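Side-chain contacts in catechol 1,2-dioxygenase (Burkholderia ambifaria, PDB 5VXT), which probably catalyses the iron(III)-dependent intradiol cleavage of catechol by dioxygen, opening the aromatic ring to cis,cis-muconate: residues B[12-17]-B[21-26]; B[203-208]-B[286-291]; B[261-266]-B[274-279]. One frame throughout, in Å; residues are numbered along the deposited sequence.

Contact 1: B[12-17]-B[21-26]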
loop_
_atom_site.group_PDB
_atom_site.type_symbol
_atom_site.label_atom_id
_atom_site.label_comp_id
_atom_site.label_asym_id
_atom_site.label_seq_id
_atom_site.Cartn_x
_atom_site.Cartn_y
_atom_site.Cartn_z
ATOM N N LYS B 12 -16.185 11.915 -17.565
ATOM C CA LYS B 12 -16.662 11.562 -16.231
ATOM C C LYS B 12 -17.542 10.323 -16.292
ATOM O O LYS B 12 -18.529 10.299 -17.037
ATOM C CB LYS B 12 -17.445 12.723 -15.625
ATOM C CG LYS B 12 -16.775 14.072 -15.761
ATOM C CD LYS B 12 -15.501 14.169 -14.931
ATOM C CE LYS B 12 -15.067 15.625 -14.812
ATOM N NZ LYS B 12 -14.212 15.892 -13.622
ATOM N N VAL B 13 -17.202 9.308 -15.493
ATOM C CA VAL B 13 -17.946 8.053 -15.523
ATOM C C VAL B 13 -18.425 7.629 -14.140
ATOM O O VAL B 13 -19.158 6.648 -14.025
ATOM C CB VAL B 13 -17.107 6.915 -16.138
ATOM C CG1 VAL B 13 -16.716 7.236 -17.578
ATOM C CG2 VAL B 13 -15.867 6.638 -15.272
ATOM N N PHE B 14 -18.031 8.347 -13.081
ATOM C CA PHE B 14 -18.205 7.781 -11.746
ATOM C C PHE B 14 -19.677 7.531 -11.422
ATOM O O PHE B 14 -20.017 6.515 -10.805
ATOM C CB PHE B 14 -17.570 8.687 -10.693
ATOM C CG PHE B 14 -17.780 8.195 -9.292
ATOM C CD1 PHE B 14 -17.007 7.165 -8.785
ATOM C CD2 PHE B 14 -18.780 8.732 -8.502
ATOM C CE1 PHE B 14 -17.215 6.700 -7.495
ATOM C CE2 PHE B 14 -18.998 8.272 -7.195
ATOM C CZ PHE B 14 -18.216 7.254 -6.701
ATOM N N ASP B 15 -20.564 8.431 -11.829
ATOM C CA ASP B 15 -21.962 8.288 -11.444
ATOM C C ASP B 15 -22.724 7.284 -12.297
ATOM O O ASP B 15 -23.912 7.066 -12.042
ATOM C CB ASP B 15 -22.663 9.639 -11.497
ATOM C CG ASP B 15 -22.181 10.561 -10.414
ATOM O OD1 ASP B 15 -22.037 11.772 -10.670
ATOM O OD2 ASP B 15 -21.910 10.054 -9.310
ATOM N N THR B 16 -22.081 6.661 -13.278
ATOM C CA THR B 16 -22.776 5.685 -14.107
ATOM C C THR B 16 -23.117 4.433 -13.306
ATOM O O THR B 16 -22.434 4.080 -12.341
ATOM C CB THR B 16 -21.931 5.300 -15.315
ATOM O OG1 THR B 16 -20.707 4.683 -14.880
ATOM C CG2 THR B 16 -21.632 6.538 -16.143
ATOM N N LYS B 17 -24.189 3.757 -13.727
ATOM C CA LYS B 17 -24.600 2.530 -13.055
ATOM C C LYS B 17 -23.530 1.456 -13.141
ATOM O O LYS B 17 -23.384 0.661 -12.207
ATOM C CB LYS B 17 -25.913 2.015 -13.649
ATOM C CG LYS B 17 -26.417 0.744 -12.988
ATOM C CD LYS B 17 -27.573 0.119 -13.737
ATOM C CE LYS B 17 -27.929 -1.224 -13.114
ATOM N NZ LYS B 17 -27.974 -1.151 -11.617
ATOM N N ASP B 21 -22.204 -0.304 -9.908
ATOM C CA ASP B 21 -22.319 -1.753 -9.785
ATOM C C ASP B 21 -20.968 -2.386 -9.529
ATOM O O ASP B 21 -20.862 -3.363 -8.776
ATOM C CB ASP B 21 -22.936 -2.362 -11.050
ATOM C CG ASP B 21 -24.427 -2.176 -11.112
ATOM O OD1 ASP B 21 -25.001 -1.682 -10.116
ATOM O OD2 ASP B 21 -25.025 -2.523 -12.158
ATOM N N LEU B 22 -19.924 -1.848 -10.163
ATOM C CA LEU B 22 -18.588 -2.390 -9.988
ATOM C C LEU B 22 -18.103 -2.188 -8.560
ATOM O O LEU B 22 -17.519 -3.099 -7.972
ATOM C CB LEU B 22 -17.626 -1.727 -10.968
ATOM C CG LEU B 22 -16.150 -2.094 -10.861
ATOM C CD1 LEU B 22 -15.910 -3.565 -11.150
ATOM C CD2 LEU B 22 -15.339 -1.211 -11.841
ATOM N N LEU B 23 -18.328 -0.999 -8.001
ATOM C CA LEU B 23 -17.939 -0.736 -6.615
ATOM C C LEU B 23 -18.642 -1.676 -5.642
ATOM O O LEU B 23 -18.036 -2.142 -4.664
ATOM C CB LEU B 23 -18.248 0.715 -6.248
ATOM C CG LEU B 23 -17.300 1.730 -6.869
ATOM C CD1 LEU B 23 -17.847 3.133 -6.662
ATOM C CD2 LEU B 23 -15.924 1.567 -6.224
ATOM N N LYS B 24 -19.930 -1.925 -5.857
ATOM C CA LYS B 24 -20.657 -2.792 -4.929
ATOM C C LYS B 24 -20.181 -4.233 -5.054
ATOM O O LYS B 24 -20.090 -4.956 -4.054
ATOM C CB LYS B 24 -22.161 -2.708 -5.177
ATOM C CG LYS B 24 -22.755 -1.326 -4.989
ATOM C CD LYS B 24 -24.194 -1.296 -5.488
ATOM C CE LYS B 24 -24.727 0.121 -5.585
ATOM N NZ LYS B 24 -26.146 0.102 -6.035
ATOM N N ALA B 25 -19.852 -4.661 -6.276
ATOM C CA ALA B 25 -19.348 -6.015 -6.459
ATOM C C ALA B 25 -17.976 -6.178 -5.828
ATOM O O ALA B 25 -17.714 -7.177 -5.143
ATOM C CB ALA B 25 -19.313 -6.369 -7.956
ATOM N N ALA B 26 -17.088 -5.197 -6.029
ATOM C CA ALA B 26 -15.703 -5.364 -5.616
ATOM C C ALA B 26 -15.571 -5.313 -4.109
ATOM O O ALA B 26 -14.738 -6.020 -3.543
ATOM C CB ALA B 26 -14.820 -4.293 -6.262
#

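Contact 2: B[203-208]-B[286-291]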
loop_
_atom_site.group_PDB
_atom_site.type_symbol
_atom_site.label_atom_id
_atom_site.label_comp_id
_atom_site.label_asym_id
_atom_site.label_seq_id
_atom_site.Cartn_x
_atom_site.Cartn_y
_atom_site.Cartn_z
ATOM N N LYS B 203 7.989 7.373 41.570
ATOM C CA LYS B 203 9.157 7.917 40.886
ATOM C C LYS B 203 9.721 6.928 39.874
ATOM O O LYS B 203 9.779 5.723 40.127
ATOM C CB LYS B 203 10.247 8.302 41.893
ATOM C CG LYS B 203 9.865 9.454 42.814
ATOM C CD LYS B 203 10.990 9.813 43.800
ATOM C CE LYS B 203 11.909 10.901 43.259
ATOM N NZ LYS B 203 13.006 11.238 44.212
ATOM N N TYR B 204 10.133 7.456 38.723
ATOM C CA TYR B 204 10.803 6.704 37.673
ATOM C C TYR B 204 12.096 7.434 37.329
ATOM O O TYR B 204 12.203 8.650 37.496
ATOM C CB TYR B 204 9.918 6.564 36.409
ATOM C CG TYR B 204 9.968 7.800 35.543
ATOM C CD1 TYR B 204 9.111 8.861 35.775
ATOM C CD2 TYR B 204 10.895 7.913 34.506
ATOM C CE1 TYR B 204 9.172 10.007 35.007
ATOM C CE2 TYR B 204 10.967 9.056 33.735
ATOM C CZ TYR B 204 10.105 10.103 33.992
ATOM O OH TYR B 204 10.162 11.246 33.228
ATOM N N GLU B 205 13.079 6.698 36.821
ATOM C CA GLU B 205 14.306 7.355 36.389
ATOM C C GLU B 205 14.982 6.534 35.306
ATOM O O GLU B 205 15.117 5.315 35.439
ATOM C CB GLU B 205 15.263 7.567 37.566
ATOM C CG GLU B 205 16.512 8.334 37.196
ATOM C CD GLU B 205 17.297 8.752 38.421
ATOM O OE1 GLU B 205 16.729 8.686 39.532
ATOM O OE2 GLU B 205 18.474 9.137 38.269
ATOM N N PHE B 206 15.397 7.205 34.234
ATOM C CA PHE B 206 16.163 6.590 33.162
ATOM C C PHE B 206 17.513 7.280 33.065
ATOM O O PHE B 206 17.589 8.512 33.063
ATOM C CB PHE B 206 15.423 6.671 31.817
ATOM C CG PHE B 206 14.144 5.897 31.792
ATOM C CD1 PHE B 206 14.151 4.525 31.590
ATOM C CD2 PHE B 206 12.929 6.535 31.973
ATOM C CE1 PHE B 206 12.969 3.809 31.567
ATOM C CE2 PHE B 206 11.743 5.824 31.951
ATOM C CZ PHE B 206 11.764 4.459 31.750
ATOM N N ARG B 207 18.572 6.485 33.009
ATOM C CA ARG B 207 19.922 6.980 32.798
ATOM C C ARG B 207 20.391 6.473 31.445
ATOM O O ARG B 207 20.410 5.262 31.200
ATOM C CB ARG B 207 20.842 6.540 33.934
ATOM C CG ARG B 207 20.360 7.096 35.256
ATOM C CD ARG B 207 21.158 6.605 36.438
ATOM N NE ARG B 207 20.557 7.055 37.692
ATOM C CZ ARG B 207 20.968 6.674 38.896
ATOM N NH1 ARG B 207 21.984 5.833 39.012
ATOM N NH2 ARG B 207 20.363 7.134 39.984
ATOM N N THR B 208 20.736 7.399 30.562
ATOM C CA THR B 208 20.892 7.068 29.156
ATOM C C THR B 208 21.812 8.113 28.536
ATOM O O THR B 208 22.560 8.795 29.249
ATOM C CB THR B 208 19.510 6.986 28.480
ATOM O OG1 THR B 208 19.664 6.686 27.089
ATOM C CG2 THR B 208 18.741 8.295 28.630
ATOM N N ALA B 286 29.408 10.598 37.931
ATOM C CA ALA B 286 30.075 9.339 38.251
ATOM C C ALA B 286 29.369 8.610 39.388
ATOM O O ALA B 286 29.226 7.381 39.353
ATOM C CB ALA B 286 31.542 9.593 38.604
ATOM N N ALA B 287 28.901 9.355 40.393
ATOM C CA ALA B 287 28.167 8.763 41.504
ATOM C C ALA B 287 26.888 8.064 41.060
ATOM O O ALA B 287 26.330 7.279 41.835
ATOM C CB ALA B 287 27.839 9.841 42.542
ATOM N N LEU B 288 26.415 8.323 39.841
ATOM C CA LEU B 288 25.220 7.690 39.302
ATOM C C LEU B 288 25.540 6.633 38.254
ATOM O O LEU B 288 24.632 6.187 37.543
ATOM C CB LEU B 288 24.283 8.742 38.700
ATOM C CG LEU B 288 23.465 9.632 39.636
ATOM C CD1 LEU B 288 24.317 10.733 40.207
ATOM C CD2 LEU B 288 22.263 10.212 38.903
ATOM N N GLY B 289 26.802 6.226 38.134
ATOM C CA GLY B 289 27.199 5.294 37.102
ATOM C C GLY B 289 27.324 5.893 35.721
ATOM O O GLY B 289 27.529 5.146 34.755
ATOM N N LEU B 290 27.203 7.213 35.597
ATOM C CA LEU B 290 27.318 7.886 34.313
ATOM C C LEU B 290 28.775 7.967 33.871
ATOM O O LEU B 290 29.699 7.956 34.689
ATOM C CB LEU B 290 26.715 9.289 34.391
ATOM C CG LEU B 290 25.277 9.353 34.913
ATOM C CD1 LEU B 290 24.734 10.774 34.848
ATOM C CD2 LEU B 290 24.386 8.390 34.143
ATOM N N LYS B 291 28.971 8.056 32.555
ATOM C CA LYS B 291 30.302 7.993 31.963
ATOM C C LYS B 291 31.070 9.307 32.056
ATOM O O LYS B 291 32.216 9.363 31.596
ATOM C CB LYS B 291 30.202 7.558 30.496
ATOM C CG LYS B 291 29.493 8.540 29.577
ATOM C CD LYS B 291 29.630 8.106 28.124
ATOM C CE LYS B 291 28.957 9.083 27.177
ATOM N NZ LYS B 291 29.040 8.622 25.764
#

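Contact 3: B[261-266]-B[274-279]. With EDO (1,2-ethanediol), chain M.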
loop_
_atom_site.group_PDB
_atom_site.type_symbol
_atom_site.label_atom_id
_atom_site.label_comp_id
_atom_site.label_asym_id
_atom_site.label_seq_id
_atom_site.Cartn_x
_atom_site.Cartn_y
_atom_site.Cartn_z
ATOM N N PRO B 261 16.266 22.616 16.334
ATOM C CA PRO B 261 15.694 23.518 15.320
ATOM C C PRO B 261 14.549 22.903 14.527
ATOM O O PRO B 261 13.827 23.637 13.845
ATOM C CB PRO B 261 16.891 23.842 14.420
ATOM C CG PRO B 261 17.827 22.703 14.605
ATOM C CD PRO B 261 17.652 22.230 16.021
ATOM N N LEU B 262 14.345 21.595 14.610
ATOM C CA LEU B 262 13.257 20.935 13.906
ATOM C C LEU B 262 12.014 20.760 14.768
ATOM O O LEU B 262 11.060 20.112 14.327
ATOM C CB LEU B 262 13.716 19.574 13.385
ATOM C CG LEU B 262 14.681 19.573 12.203
ATOM C CD1 LEU B 262 15.071 18.144 11.866
ATOM C CD2 LEU B 262 14.054 20.262 10.996
ATOM N N ILE B 263 11.999 21.326 15.982
ATOM C CA ILE B 263 10.886 21.076 16.892
ATOM C C ILE B 263 9.564 21.513 16.279
ATOM O O ILE B 263 8.558 20.806 16.379
ATOM C CB ILE B 263 11.137 21.752 18.253
ATOM C CG1 ILE B 263 11.975 20.834 19.135
ATOM C CG2 ILE B 263 9.828 22.058 18.965
ATOM C CD1 ILE B 263 12.180 21.380 20.514
ATOM N N TRP B 264 9.539 22.663 15.611
ATOM C CA TRP B 264 8.319 23.104 14.951
ATOM C C TRP B 264 8.343 22.833 13.448
ATOM O O TRP B 264 7.673 23.535 12.683
ATOM C CB TRP B 264 8.051 24.577 15.255
ATOM C CG TRP B 264 7.748 24.797 16.725
ATOM C CD1 TRP B 264 8.466 25.557 17.610
ATOM C CD2 TRP B 264 6.669 24.221 17.475
ATOM N NE1 TRP B 264 7.890 25.496 18.857
ATOM C CE2 TRP B 264 6.786 24.686 18.802
ATOM C CE3 TRP B 264 5.612 23.365 17.153
ATOM C CZ2 TRP B 264 5.880 24.324 19.804
ATOM C CZ3 TRP B 264 4.716 23.004 18.150
ATOM C CH2 TRP B 264 4.857 23.480 19.458
ATOM N N ASP B 265 9.079 21.808 13.020
ATOM C CA ASP B 265 9.050 21.356 11.624
ATOM C C ASP B 265 9.288 19.844 11.579
ATOM O O ASP B 265 10.138 19.341 10.842
ATOM C CB ASP B 265 10.076 22.119 10.785
ATOM C CG ASP B 265 9.825 21.985 9.281
ATOM O OD1 ASP B 265 10.687 22.411 8.494
ATOM O OD2 ASP B 265 8.762 21.461 8.882
ATOM N N ASP B 266 8.533 19.108 12.396
ATOM C CA ASP B 266 8.608 17.658 12.476
ATOM C C ASP B 266 7.882 17.064 11.276
ATOM O O ASP B 266 6.743 17.447 10.992
ATOM C CB ASP B 266 7.947 17.210 13.784
ATOM C CG ASP B 266 7.937 15.704 13.994
ATOM O OD1 ASP B 266 7.314 15.292 14.997
ATOM O OD2 ASP B 266 8.539 14.930 13.231
ATOM N N GLU B 274 3.233 21.277 25.319
ATOM C CA GLU B 274 3.440 20.778 26.671
ATOM C C GLU B 274 4.500 19.689 26.747
ATOM O O GLU B 274 4.806 19.229 27.853
ATOM C CB GLU B 274 2.119 20.242 27.237
ATOM C CG GLU B 274 0.970 21.241 27.205
ATOM C CD GLU B 274 0.199 21.209 25.888
ATOM O OE1 GLU B 274 0.679 20.576 24.920
ATOM O OE2 GLU B 274 -0.888 21.818 25.825
ATOM N N LEU B 275 5.063 19.270 25.613
ATOM C CA LEU B 275 5.998 18.154 25.551
ATOM C C LEU B 275 7.410 18.612 25.193
ATOM O O LEU B 275 8.152 17.889 24.519
ATOM C CB LEU B 275 5.499 17.103 24.554
ATOM C CG LEU B 275 4.136 16.488 24.878
ATOM C CD1 LEU B 275 3.726 15.437 23.843
ATOM C CD2 LEU B 275 4.108 15.880 26.281
ATOM N N ILE B 276 7.786 19.810 25.642
ATOM C CA ILE B 276 9.103 20.399 25.407
ATOM C C ILE B 276 9.670 20.834 26.753
ATOM O O ILE B 276 9.683 22.033 27.057
ATOM C CB ILE B 276 9.031 21.596 24.445
ATOM C CG1 ILE B 276 8.202 21.255 23.200
ATOM C CG2 ILE B 276 10.433 22.045 24.053
ATOM C CD1 ILE B 276 8.047 22.448 22.269
ATOM N N PRO B 277 10.140 19.913 27.580
ATOM C CA PRO B 277 10.568 20.286 28.937
ATOM C C PRO B 277 11.972 20.858 28.936
ATOM O O PRO B 277 12.793 20.523 28.069
ATOM C CB PRO B 277 10.500 18.960 29.710
ATOM C CG PRO B 277 10.508 17.874 28.672
ATOM C CD PRO B 277 10.345 18.485 27.297
ATOM N N PRO B 278 12.274 21.755 29.878
ATOM C CA PRO B 278 13.641 22.270 30.008
ATOM C C PRO B 278 14.641 21.164 30.299
ATOM O O PRO B 278 14.331 20.173 30.962
ATOM C CB PRO B 278 13.538 23.240 31.186
ATOM C CG PRO B 278 12.117 23.677 31.180
ATOM C CD PRO B 278 11.315 22.501 30.706
ATOM N N VAL B 279 15.851 21.350 29.779
ATOM C CA VAL B 279 17.001 20.503 30.079
ATOM C C VAL B 279 17.961 21.296 30.960
ATOM O O VAL B 279 18.202 22.484 30.712
ATOM C CB VAL B 279 17.697 20.025 28.788
ATOM C CG1 VAL B 279 18.784 19.010 29.106
ATOM C CG2 VAL B 279 16.674 19.446 27.796
HETATM C C1 EDO M . 5.222 20.851 14.044
HETATM O O1 EDO M . 6.214 19.873 14.359
HETATM C C2 EDO M . 3.863 20.183 14.181
HETATM O O2 EDO M . 3.921 19.302 15.309
#

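Contact 1: B[12-17]-B[21-26]
Lys-17 and Asp-21 join through both backbone and side chain over one turn of helix 17-27. From CB of Lys-17 the chain leaves with CG anti to the backbone N (chi1 -179°) and runs extended to CE. CG already lies beside the carboxylate, 3.6 Å from Asp-21 OD2, and CD follows the same oxygen slightly farther off. A bend at the last torsion, chi4 45°, then folds the ammonium back. CE approaches to 3.3 Å from Asp-21 OD2, and NZ straddles the two oxygens, 3.3 Å from OD2 and 3.4 Å from OD1 of Asp-21, in a salt bridge of weak hydrogen bonds. In the backbone, Asp-21 N donates to Lys-17 O at 2.8 Å, an i to i+4 bond of the first turn. Thr-16 stands at the N-cap, its OG1 accepting a weak bond from Val-19 N. It closes a type I turn whose Val-13 O receives both Thr-16 N and, at 2.6 Å, Thr-16 OG1. On the inner side, Phe-14 CE1 meets Leu-23 CD1 at 3.7 Å, the two side chains crossing at about a right angle. Leu-23 also packs on Leu-52 and Phe-56 of helix 42-62, whose Asp-60 OD1 accepts from Val-13 N and Phe-14 N.

Contact 2: B[203-208]-B[286-291]
Two torsion patterns bring Arg-207 over to Leu-288. CG of the arginine lies anti to its carbonyl carbon (chi1 -61°) and the chain stays extended from CG to NE, carrying the guanidinium across to the loop 286-291; CG of Leu-288 is likewise anti to its own carbonyl carbon (chi1 -75°), which places it beside that flat group. The arginine stands on strand 203-209 of one five-stranded sheet of the dioxygenase domain's beta sandwich. Side chains alternate along this strand: Tyr-204 and Phe-206 pack on strands of the other sheet, while Glu-205 and Arg-207 point outward to the loop between strands 280-282 and 295-303.

CD2 of Leu-288 rests 3.6 Å above the guanidinium plane of Arg-207, displaced toward the rim, and CB of the same leucine comes within 3.7 Å of Arg-207 NH1. The leucine crosses the arginine chain at about a right angle, so aliphatic carbon lies over one face of the cation. Arg-207 NH1 also makes a weak bond to Leu-288 O at 3.0 Å, bent to 122° at the hydrogen.

The guanidinium's rotation is set from its own strand. Arg-207 grips Glu-205 side-on, with NE 3.0 Å and NH2 3.2 Å from the single oxygen OE2 of Glu-205. That oxygen lies nearly in the guanidinium plane, yet both nitrogens reach it from the same face of the carboxylate, well above its plane. The ion pair thus holds the cation flat against the leucine, and would be expected to balance its charge.

Nearer the sheet, Leu-290 packs on Val-149 of the adjoining strand 147-155, and its CD2 touches Arg-207 CB at 4.0 Å, so that loop carbon meets both the root and the head of one side chain.

Contact 3: B[261-266]-B[274-279]
Ile-263 and Ile-276 make the close-packed half of this contact, between two parts of the long loop region that joins strands 251-256 and 280-282 in the dioxygenase domain. Ile-276 extends CD1 until it lies 3.8 Å from Ile-263 CG2, while the reverse pairing, Ile-263 CD1 to Ile-276 CG2, closes to 4.0 Å. Each residue thus uses both its branches, the methyl of one meeting the ethyl end of the other. The buried Ile-263 also touches Asn-256 of strand 251-256.

Toward solvent the contact thins out. Trp-264 is exposed, and of its broad ring CZ2 touches Ile-276 CD1 at 3.8 Å, an oblique approach. Its own neighbour also covers part of the indole: Ile-263 CG2 sits 3.8 Å above the ring plane of Trp-264, shifted toward the rim. CG of Trp-264 lies anti to the carbonyl carbon (chi1 -66°), and chi2 118° turns the six-membered ring toward Ile-276. Ile-276 CD1 is therefore shared between a buried aliphatic group and an exposed aromatic one.

Beside the ring lies a 1,2-ethanediol, probably from the crystallisation liquor, with C1 near the edge of the indole. Its O1 accepts from Asp-266 N at 3.1 Å and donates to Ile-263 O at 3.2 Å, bridging a carbonyl within the type I turn 262-265 and the N-H just after it. The carboxylate of Asp-266 turns elsewhere: its OD1 forms a salt bridge with Arg-235, a residue lining the catechol pocket.

No hydrogen bond or charge pair links the two segments. Between them the attraction is dispersion among methyl groups and a ring, while the polar bonds of residues 261-266 run within the turn, to neighbours such as Arg-235 and Thr-271, and to the diol.

Overall arrangement
Contacts 2 and 3 flank strand 280-282, using the loops after and before it, whereas contact 1 joins helix 17-27 to the loop that leads into it. Contact 1 lies in the N-terminal helical part, on the opposite side of the chain's centre from contact 2, their centres about 62 Å apart. Contacts 2 and 3 share the dioxygenase domain, with contact 3 nested in the chain between the segments of contact 2 and nearest atoms about 8 Å apart. Each is only partly buried. Contact 1 sets a largely solvent-facing ion pair beside an apolar patch, contact 2 lays aliphatic carbon on an ion pair at the sheet's outer face, and contact 3, nearest the chain's centre, is apolar between its segments.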